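PDB 4W8H: toll-receptor-related 2 from Hydra vulgaris, which probably relays signals inside the cell through its TIR domain, the flavodoxin-like module of Toll-related receptors that makes up this fragment. Local coordinates for residues D6-Y11 with E56-T61. Residues are numbered along the deposited sequence; the frame is centred on the assembly and turned at random. Where two conformers were deposited one is given.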
# COMPACT_ATOMS: atom_id res chain seq x y z
N ASP A 6 -8.59 -7.77 -0.79
CA ASP A 6 -8.91 -6.45 -1.35
C ASP A 6 -7.65 -5.62 -1.60
O ASP A 6 -7.53 -4.96 -2.64
CB ASP A 6 -9.80 -5.66 -0.40
CG ASP A 6 -11.11 -6.30 -0.22
OD1 ASP A 6 -11.85 -6.32 -1.22
OD2 ASP A 6 -11.43 -6.78 0.91
N VAL A 7 -6.71 -5.68 -0.67
CA VAL A 7 -5.50 -4.86 -0.79
C VAL A 7 -4.30 -5.57 -0.25
O VAL A 7 -4.39 -6.36 0.69
CB VAL A 7 -5.58 -3.51 -0.05
CG1 VAL A 7 -6.55 -2.62 -0.72
CG2 VAL A 7 -5.92 -3.68 1.41
N ASN A 8 -3.18 -5.29 -0.90
CA ASN A 8 -1.88 -5.64 -0.43
C ASN A 8 -1.19 -4.37 0.08
O ASN A 8 -1.41 -3.30 -0.44
CB ASN A 8 -1.13 -6.20 -1.64
CG ASN A 8 0.29 -6.32 -1.42
OD1 ASN A 8 0.72 -6.79 -0.38
ND2 ASN A 8 1.09 -5.90 -2.41
N ILE A 9 -0.38 -4.50 1.13
CA ILE A 9 0.26 -3.31 1.69
C ILE A 9 1.73 -3.39 1.44
O ILE A 9 2.40 -4.29 1.92
CB ILE A 9 0.06 -3.22 3.21
CG1 ILE A 9 -1.38 -3.55 3.61
CG2 ILE A 9 0.52 -1.81 3.72
CD1 ILE A 9 -2.39 -2.58 3.17
N CYS A 10 2.22 -2.43 0.71
CA CYS A 10 3.64 -2.33 0.41
C CYS A 10 4.26 -1.17 1.21
O CYS A 10 3.82 -0.02 1.07
CB CYS A 10 3.83 -2.08 -1.09
SG CYS A 10 5.54 -1.96 -1.55
N TYR A 11 5.23 -1.46 2.07
CA TYR A 11 5.74 -0.49 3.05
C TYR A 11 7.13 -0.90 3.49
O TYR A 11 7.50 -2.07 3.42
CB TYR A 11 4.80 -0.42 4.27
CG TYR A 11 4.85 -1.64 5.16
CD1 TYR A 11 4.23 -2.84 4.77
CD2 TYR A 11 5.58 -1.65 6.33
CE1 TYR A 11 4.33 -3.96 5.53
CE2 TYR A 11 5.67 -2.76 7.12
CZ TYR A 11 5.05 -3.95 6.70
OH TYR A 11 5.17 -5.09 7.47
N GLU A 56 -0.72 -10.23 -7.23
CA GLU A 56 -1.68 -10.88 -8.13
C GLU A 56 -2.91 -11.41 -7.40
O GLU A 56 -3.92 -11.68 -8.05
CB GLU A 56 -1.02 -12.00 -8.92
CG GLU A 56 0.11 -11.50 -9.83
CD GLU A 56 -0.35 -10.49 -10.87
OE1 GLU A 56 -1.43 -10.69 -11.46
OE2 GLU A 56 0.34 -9.47 -11.06
N ASN A 57 -2.82 -11.62 -6.09
CA ASN A 57 -3.96 -12.06 -5.34
C ASN A 57 -4.71 -10.95 -4.59
O ASN A 57 -5.57 -11.25 -3.76
CB ASN A 57 -3.53 -13.14 -4.39
CG ASN A 57 -3.21 -14.43 -5.12
OD1 ASN A 57 -4.10 -15.02 -5.77
ND2 ASN A 57 -1.97 -14.86 -5.06
N SER A 58 -4.42 -9.72 -4.94
CA SER A 58 -5.04 -8.54 -4.35
C SER A 58 -5.62 -7.65 -5.44
O SER A 58 -5.04 -7.56 -6.50
CB SER A 58 -3.98 -7.75 -3.56
OG SER A 58 -3.45 -8.50 -2.47
N ASN A 59 -6.70 -6.95 -5.14
CA ASN A 59 -7.28 -6.07 -6.13
C ASN A 59 -6.42 -4.86 -6.37
O ASN A 59 -6.33 -4.41 -7.49
CB ASN A 59 -8.67 -5.61 -5.72
CG ASN A 59 -9.68 -6.72 -5.74
OD1 ASN A 59 -9.60 -7.65 -6.57
ND2 ASN A 59 -10.67 -6.64 -4.85
N ARG A 60 -5.84 -4.31 -5.32
CA ARG A 60 -4.98 -3.15 -5.44
C ARG A 60 -3.86 -3.22 -4.42
O ARG A 60 -3.98 -3.94 -3.42
CB ARG A 60 -5.79 -1.88 -5.20
CG ARG A 60 -6.94 -1.70 -6.20
CD ARG A 60 -7.52 -0.29 -6.11
NE ARG A 60 -8.73 -0.05 -6.90
CZ ARG A 60 -9.97 -0.27 -6.47
NH1 ARG A 60 -10.16 -0.79 -5.26
NH2 ARG A 60 -11.01 0.03 -7.24
N THR A 61 -2.79 -2.45 -4.64
CA THR A 61 -1.66 -2.37 -3.72
C THR A 61 -1.58 -0.96 -3.15
O THR A 61 -1.48 0.01 -3.90
CB THR A 61 -0.32 -2.70 -4.41
OG1 THR A 61 -0.31 -4.09 -4.80
CG2 THR A 61 0.85 -2.50 -3.49
O HOH W 1 -9.08 -2.68 -3.59
O HOH W 2 -11.24 -4.41 -3.40
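The carboxylate of D6 and the amide of N59 lie side by side and point the same way, their planes 60° apart. OD1 of D6 stands 3.8 Å from ND2 of N59, too far for a direct bond; a water joins them, accepting from ND2 at 2.7 Å and lying near OD1. The other ends are held separately, OD2 by the backbone N of K33 and N59 OD1 by that of K3. The amide of N8 is met on its nitrogen: ND2 gives a weak bond to OG1 of T61 at 3.3 Å, nearly straight at 163°, while CG2 of T61 packs against the same nitrogen. CG of N8 stands anti to its backbone N (chi1 166°), and the side chain lies side by side with that of T61, pointing the same way.

N8 N donates to R60 O at 3.0 Å, in the carbonyl plane, and R60 N reaches D6 O at 3.2 Å; these two bonds set V7 against R60 in parallel pairing. The backbone bond of N8 with I62, together with N8 N to R60 O, sets N8 against T61. CG2 of T61 also meets CB of C10 at 3.8 Å. An alanine in place of T61 would probably leave N8 ND2 without this acceptor and open a gap beside C10 CB.

These strands, 5-10 and 58-65, are neighbours at the centre of the parallel TIR sheet, linked through helices that include 47-56, whose A54 and I55 pack on N8. The chemistry changes along the pair: a buried polar pair, weakly bonded, lies between sheet and helix, whereas at the strand starts water helps bridge the side chains and the R60 guanidinium turns to N128 O in the C-terminal segment.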